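Side-chain contacts in extracellular solute-binding protein, family 5 (Chelativorans sp., PDB 6WM6), which binds EDTA and other aminopolycarboxylates in the periplasm, probably to deliver them to an ABC transporter for uptake: residues 473-478 / 484-489; 544-547 / 553-556; 551-554 / 558-561. All blocks are in the same frame, centred on the assembly; numbering follows the deposited sequence. Where two conformers were deposited one is given.

Interaction 1: 473-478 / 484-489; sequences QIFLRD and FGFNDP. With SO4 (sulfate ion), chain D.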
# COMPACT_ATOMS: atom_id res chain seq x y z
N GLN A 473 9.11 3.63 8.62
CA GLN A 473 9.49 4.06 7.27
C GLN A 473 9.19 5.51 6.98
O GLN A 473 9.71 6.05 5.99
CB GLN A 473 8.68 3.27 6.23
CG GLN A 473 8.93 1.82 6.23
CD GLN A 473 10.36 1.51 5.87
OE1 GLN A 473 10.82 1.87 4.79
NE2 GLN A 473 11.06 0.86 6.79
N ILE A 474 8.41 6.17 7.82
CA ILE A 474 7.88 7.50 7.55
C ILE A 474 8.43 8.54 8.52
O ILE A 474 8.65 9.68 8.13
CB ILE A 474 6.33 7.50 7.63
CG1 ILE A 474 5.70 6.73 6.49
CG2 ILE A 474 5.81 8.96 7.66
CD1 ILE A 474 4.19 6.61 6.67
N PHE A 475 8.58 8.21 9.80
CA PHE A 475 8.73 9.21 10.85
C PHE A 475 10.14 9.31 11.40
O PHE A 475 10.39 10.15 12.26
CB PHE A 475 7.74 8.98 12.00
CG PHE A 475 6.30 9.08 11.58
CD1 PHE A 475 5.66 10.32 11.53
CD2 PHE A 475 5.57 7.95 11.25
CE1 PHE A 475 4.34 10.41 11.14
CE2 PHE A 475 4.25 8.05 10.85
CZ PHE A 475 3.64 9.28 10.78
N LEU A 476 11.06 8.49 10.92
CA LEU A 476 12.43 8.48 11.45
C LEU A 476 13.28 9.44 10.63
O LEU A 476 13.07 9.63 9.43
CB LEU A 476 13.01 7.07 11.39
CG LEU A 476 12.74 6.12 12.56
CD1 LEU A 476 11.31 6.15 13.04
CD2 LEU A 476 13.14 4.70 12.18
N ARG A 477 14.23 10.07 11.30
CA ARG A 477 15.22 10.83 10.56
C ARG A 477 15.89 9.90 9.54
O ARG A 477 16.13 8.72 9.81
CB ARG A 477 16.28 11.39 11.52
CG ARG A 477 15.76 12.40 12.51
CD ARG A 477 16.74 12.56 13.66
NE ARG A 477 16.65 11.46 14.62
CZ ARG A 477 17.39 11.36 15.72
NH1 ARG A 477 18.30 12.29 15.99
NH2 ARG A 477 17.24 10.33 16.53
N ASP A 478 16.12 10.42 8.35
CA ASP A 478 16.87 9.69 7.33
C ASP A 478 16.16 8.42 6.85
O ASP A 478 16.81 7.44 6.49
CB ASP A 478 18.28 9.34 7.81
CG ASP A 478 19.05 10.55 8.30
OD1 ASP A 478 18.80 11.67 7.79
OD2 ASP A 478 19.90 10.39 9.20
N PHE A 484 8.43 15.27 5.22
CA PHE A 484 7.94 16.50 5.84
C PHE A 484 8.72 16.88 7.08
O PHE A 484 8.39 17.89 7.70
CB PHE A 484 6.43 16.38 6.05
CG PHE A 484 5.74 15.90 4.80
CD1 PHE A 484 5.84 16.65 3.66
CD2 PHE A 484 5.11 14.68 4.75
CE1 PHE A 484 5.29 16.22 2.46
CE2 PHE A 484 4.53 14.22 3.56
CZ PHE A 484 4.65 15.01 2.41
N GLY A 485 9.77 16.14 7.41
CA GLY A 485 10.76 16.63 8.35
C GLY A 485 10.54 16.30 9.81
O GLY A 485 10.99 17.06 10.66
N PHE A 486 9.88 15.18 10.12
CA PHE A 486 9.82 14.74 11.51
C PHE A 486 11.24 14.50 11.99
O PHE A 486 12.09 13.96 11.27
CB PHE A 486 8.95 13.49 11.66
CG PHE A 486 7.48 13.76 11.44
CD1 PHE A 486 6.69 14.26 12.45
CD2 PHE A 486 6.92 13.53 10.21
CE1 PHE A 486 5.35 14.53 12.24
CE2 PHE A 486 5.59 13.79 9.98
CZ PHE A 486 4.81 14.30 11.01
N ASN A 487 11.52 14.97 13.20
CA ASN A 487 12.87 14.93 13.75
C ASN A 487 12.76 14.91 15.26
O ASN A 487 12.87 15.96 15.92
CB ASN A 487 13.70 16.11 13.22
CG ASN A 487 15.13 16.08 13.74
OD1 ASN A 487 15.49 15.21 14.52
ND2 ASN A 487 15.93 17.04 13.30
N ASP A 488 12.51 13.76 15.81
CA ASP A 488 12.20 13.64 17.24
C ASP A 488 12.67 12.29 17.74
O ASP A 488 12.03 11.26 17.48
CB ASP A 488 10.71 13.84 17.49
CG ASP A 488 10.39 14.01 18.96
OD1 ASP A 488 11.25 13.64 19.81
OD2 ASP A 488 9.31 14.52 19.29
N PRO A 489 13.79 12.25 18.47
CA PRO A 489 14.25 10.96 19.01
C PRO A 489 13.22 10.26 19.86
O PRO A 489 13.24 9.02 19.94
CB PRO A 489 15.51 11.34 19.81
CG PRO A 489 15.98 12.62 19.17
CD PRO A 489 14.72 13.35 18.78
S SO4 D . 13.94 -1.01 6.83
O1 SO4 D . 14.71 -1.31 5.62
O2 SO4 D . 12.66 -1.71 6.78
O3 SO4 D . 13.63 0.42 6.90
O4 SO4 D . 14.68 -1.44 8.01
O HOH W 1 12.18 11.57 13.91
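The ring of F475 sets its edge over one face of F486, with CD1 of F475 above the middle of that ring and 3.7 Å from CD2 of F486. The pair is T-shaped: the planes stand at 65° and the ring centroids lie 5.0 Å apart. F475 leaves the backbone with CG anti to its carbonyl carbon (chi1 -62°), which lays the ring alongside F486. F475 suits its place by offering an edge to F486 and a face to I474 CG2, F486 by offering the face that takes that edge. A water ties the backbones together, donating to F475 O at 2.8 Å and accepting from D488 N at 2.9 Å. Toward the surface, CD of R477 lies 3.1 Å from OD1 of N487, and P489 CG, 3.7 Å from R477 NH2, meets the flat guanidinium face, which offers no N-H, while NE of R477 forms a salt bridge with E492. D488 is the N-cap of helix 489-499, its OD1 bonded to K490 N. The contact brings together the two ends of the loop from helix 467-474 into helix 489-499, with F475 packed on I491 and I495 and both aromatic rings resting on A518 of helix 504-521.

Interaction 2: 544-547 / 553-556; sequences RDNP and AYNT. With EDO (1,2-ethanediol), chain G; EDO (1,2-ethanediol), chain E.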
# COMPACT_ATOMS: atom_id res chain seq x y z
N ARG A 544 -12.86 -10.76 -5.55
CA ARG A 544 -13.38 -9.80 -4.59
C ARG A 544 -12.32 -8.77 -4.28
O ARG A 544 -11.11 -8.99 -4.44
CB ARG A 544 -13.88 -10.49 -3.32
CG ARG A 544 -12.77 -11.13 -2.46
CD ARG A 544 -13.34 -11.81 -1.22
NE ARG A 544 -14.21 -12.92 -1.61
CZ ARG A 544 -13.83 -14.17 -1.77
NH1 ARG A 544 -12.57 -14.53 -1.61
NH2 ARG A 544 -14.73 -15.08 -2.12
N ASP A 545 -12.78 -7.64 -3.78
CA ASP A 545 -11.86 -6.62 -3.35
C ASP A 545 -11.05 -7.12 -2.16
O ASP A 545 -11.54 -7.85 -1.31
CB ASP A 545 -12.61 -5.34 -2.97
CG ASP A 545 -11.71 -4.13 -2.83
OD1 ASP A 545 -10.56 -4.15 -3.33
OD2 ASP A 545 -12.19 -3.16 -2.21
N ASN A 546 -9.80 -6.71 -2.12
CA ASN A 546 -8.89 -6.98 -1.00
C ASN A 546 -8.24 -5.62 -0.82
O ASN A 546 -7.25 -5.32 -1.48
CB ASN A 546 -7.92 -8.08 -1.39
CG ASN A 546 -7.08 -8.55 -0.23
OD1 ASN A 546 -7.51 -8.50 0.92
ND2 ASN A 546 -5.87 -9.03 -0.52
N PRO A 547 -8.86 -4.73 0.00
CA PRO A 547 -8.58 -3.27 -0.09
C PRO A 547 -7.33 -2.86 0.66
O PRO A 547 -7.34 -2.01 1.58
CB PRO A 547 -9.86 -2.65 0.49
CG PRO A 547 -10.37 -3.69 1.44
CD PRO A 547 -10.07 -5.03 0.79
N ALA A 553 -5.71 -9.83 -6.47
CA ALA A 553 -5.06 -11.04 -6.95
C ALA A 553 -4.49 -11.89 -5.84
O ALA A 553 -3.74 -12.85 -6.11
CB ALA A 553 -3.99 -10.70 -8.00
N TYR A 554 -4.89 -11.66 -4.60
CA TYR A 554 -4.44 -12.50 -3.49
C TYR A 554 -4.89 -13.95 -3.58
O TYR A 554 -4.28 -14.81 -2.91
CB TYR A 554 -4.88 -11.93 -2.14
CG TYR A 554 -6.31 -12.22 -1.73
CD1 TYR A 554 -7.40 -11.71 -2.44
CD2 TYR A 554 -6.57 -13.01 -0.60
CE1 TYR A 554 -8.70 -12.00 -2.04
CE2 TYR A 554 -7.89 -13.28 -0.20
CZ TYR A 554 -8.93 -12.76 -0.93
OH TYR A 554 -10.23 -13.03 -0.56
N ASN A 555 -5.93 -14.25 -4.36
CA ASN A 555 -6.52 -15.60 -4.37
C ASN A 555 -6.82 -16.11 -5.78
O ASN A 555 -7.85 -16.74 -6.02
CB ASN A 555 -7.80 -15.65 -3.52
CG ASN A 555 -8.93 -14.93 -4.18
OD1 ASN A 555 -8.71 -13.96 -4.91
ND2 ASN A 555 -10.16 -15.37 -3.92
N THR A 556 -5.93 -15.86 -6.74
CA THR A 556 -6.21 -16.24 -8.12
C THR A 556 -6.41 -17.74 -8.32
O THR A 556 -7.08 -18.13 -9.28
CB THR A 556 -5.17 -15.75 -9.14
OG1 THR A 556 -3.90 -16.40 -8.94
CG2 THR A 556 -5.03 -14.23 -9.12
C1 EDO G . -2.39 -16.01 -5.37
O1 EDO G . -2.91 -15.35 -6.53
C2 EDO G . -2.60 -17.52 -5.47
O2 EDO G . -4.00 -17.91 -5.32
C1 EDO E . -8.08 -1.72 6.31
O1 EDO E . -9.35 -2.37 6.38
C2 EDO E . -7.85 -1.28 4.87
O2 EDO E . -8.41 -2.31 4.05
O HOH W 2 -10.23 -11.77 -5.46
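R544 starts with CG wedged between its backbone N and carbonyl carbon (chi1 68°) and bends again at chi3, while Y554 takes the same kind of first torsion (chi1 81°); the two side chains then cross, and the guanidinium reaches the phenol. The contact lies in the loop linking the two strands of the small antiparallel sheet 540-541/560-561, and it holds the two arms of that loop together. NH1 of R544 donates to Y554 OH at 3.0 Å with an N-H...O angle of 160°, the oxygen sitting almost in the guanidinium plane. NE of R544 is held by V39 O, so an arginine suits this buried place by serving several acceptors at once. The tyrosine ring is sandwiched: the amide of N546 lies over one face toward its rim, with ND2 of N546 3.4 Å from CG of Y554, and CB of N555 covers the opposite face. An alanine here would remove ring and hydroxyl together, and would probably leave NH1 of R544 without this acceptor and the N546 amide without the surface it lies on. That amide is fixed otherwise by its ND2, which binds G551 O and V87 O. ND2 of N555 bonds OE1 of E558. Near the start of the loop one water accepts from R544 N at 2.8 Å and lies 2.7 Å from OD1 of N555, within hydrogen-bonding distance.

Interaction 3: 551-554 / 558-561; sequences GPAY and EWGL. With EDO (1,2-ethanediol), chain G.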
# COMPACT_ATOMS: atom_id res chain seq x y z
N GLY A 551 -4.07 -6.71 -2.56
CA GLY A 551 -5.03 -6.47 -3.62
C GLY A 551 -5.79 -7.71 -4.08
O GLY A 551 -5.60 -8.82 -3.56
N PRO A 552 -6.66 -7.52 -5.09
CA PRO A 552 -7.59 -8.59 -5.50
C PRO A 552 -6.95 -9.86 -5.99
O PRO A 552 -7.60 -10.91 -5.96
CB PRO A 552 -8.44 -7.93 -6.60
CG PRO A 552 -8.28 -6.46 -6.39
CD PRO A 552 -6.93 -6.22 -5.74
N ALA A 553 -5.71 -9.83 -6.47
CA ALA A 553 -5.06 -11.04 -6.95
C ALA A 553 -4.49 -11.89 -5.84
O ALA A 553 -3.74 -12.85 -6.11
CB ALA A 553 -3.99 -10.70 -8.00
N TYR A 554 -4.89 -11.66 -4.60
CA TYR A 554 -4.44 -12.50 -3.49
C TYR A 554 -4.89 -13.95 -3.58
O TYR A 554 -4.28 -14.81 -2.91
CB TYR A 554 -4.88 -11.93 -2.14
CG TYR A 554 -6.31 -12.22 -1.73
CD1 TYR A 554 -7.40 -11.71 -2.44
CD2 TYR A 554 -6.57 -13.01 -0.60
CE1 TYR A 554 -8.70 -12.00 -2.04
CE2 TYR A 554 -7.89 -13.28 -0.20
CZ TYR A 554 -8.93 -12.76 -0.93
OH TYR A 554 -10.23 -13.03 -0.56
N GLU A 558 -8.46 -19.41 -6.95
CA GLU A 558 -9.88 -19.63 -6.80
C GLU A 558 -10.72 -19.00 -7.90
O GLU A 558 -11.91 -19.30 -8.00
CB GLU A 558 -10.34 -19.12 -5.43
CG GLU A 558 -9.68 -19.86 -4.26
CD GLU A 558 -9.67 -19.12 -2.93
OE1 GLU A 558 -10.40 -18.12 -2.74
OE2 GLU A 558 -8.90 -19.55 -2.03
N TRP A 559 -10.15 -18.13 -8.71
CA TRP A 559 -10.91 -17.42 -9.73
C TRP A 559 -11.38 -18.37 -10.81
O TRP A 559 -10.63 -19.24 -11.28
CB TRP A 559 -10.05 -16.37 -10.41
CG TRP A 559 -9.64 -15.18 -9.58
CD1 TRP A 559 -9.88 -14.97 -8.25
CD2 TRP A 559 -8.94 -14.03 -10.05
NE1 TRP A 559 -9.35 -13.77 -7.87
CE2 TRP A 559 -8.76 -13.17 -8.95
CE3 TRP A 559 -8.43 -13.66 -11.30
CZ2 TRP A 559 -8.10 -11.96 -9.07
CZ3 TRP A 559 -7.78 -12.45 -11.42
CH2 TRP A 559 -7.62 -11.60 -10.30
N GLY A 560 -12.60 -18.17 -11.28
CA GLY A 560 -13.09 -18.96 -12.40
C GLY A 560 -14.41 -18.42 -12.88
O GLY A 560 -15.02 -17.57 -12.22
N LEU A 561 -14.87 -18.95 -14.01
CA LEU A 561 -16.12 -18.52 -14.61
C LEU A 561 -17.26 -19.43 -14.19
O LEU A 561 -17.12 -20.65 -14.15
CB LEU A 561 -16.00 -18.54 -16.14
CG LEU A 561 -15.00 -17.51 -16.67
CD1 LEU A 561 -14.70 -17.79 -18.14
CD2 LEU A 561 -15.53 -16.11 -16.52
C1 EDO G . -2.39 -16.01 -5.37
O1 EDO G . -2.91 -15.35 -6.53
C2 EDO G . -2.60 -17.52 -5.47
O2 EDO G . -4.00 -17.91 -5.32
O HOH W 2 -10.23 -11.77 -5.46
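The carbonyl oxygen of P552 is met from two directions: a water lies within hydrogen-bonding distance at 2.8 Å, though it cannot serve all its acceptors at once, and the benzo edge of W559 approaches with CZ2 of W559 3.3 Å from P552 O. The oxygen lies near the indole plane, so it faces the weakly positive C-H rim rather than the electron-rich face, probably a weakly favourable electrostatic contact. P552 belongs to a type I beta turn, G551 to Y554, closed by Y554 N donating to G551 O at 3.1 Å, within the loop that joins strands 540-541 and 560-561. Proline suits the second place of such a turn because its ring already holds phi near the required value. G551 has a positive phi, which favours glycine, and a side chain there would run into the proline ring.

W559 comes from the other end of the loop, just ahead of strand 560-561, which pairs with 540-541 through G560 and L541. Its CG is set beside its own backbone N (chi1 -69°), and the indole extends toward the turn and also reaches A553, whose CA is 3.8 Å from CZ2 of W559. The methyl of A553 is more loosely placed, its CB 4.4 Å from CH2 of W559; a small residue suits this spot.

On the pyrrole side the single N-H of W559 NE1 is shared: OD1 of N555 is its nearer acceptor, and the water, at 3.3 Å, a longer, weaker one. This hold is likely to favour the rotation that turns the CZ2 edge to the carbonyl. On the outgoing side of the turn, O1 of an ethanediol donates to the carbonyl oxygen of A553 at 2.7 Å.

How the interactions relate
Interactions 2 and 3 are two parts of one buried structure. They share A553, Y554, a water and an ethanediol, their centres lie about 6 Å apart, and both belong to the loop between strands 540-541 and 560-561. Interaction 1 stands apart, its centre about 33 Å from that of interaction 2 and on the opposite side of the chain's centre; it joins helices 467-474 and 489-499, with an aromatic centre that is buried and an exposed side with an arginine. The chemistry follows the setting: 473-478/484-489 relies on ring packing and a bridging water, 544-547/553-556 on a direct arginine-tyrosine bond and an amide laid over a tyrosine face, and 551-554/558-561 on an indole edge against a turn.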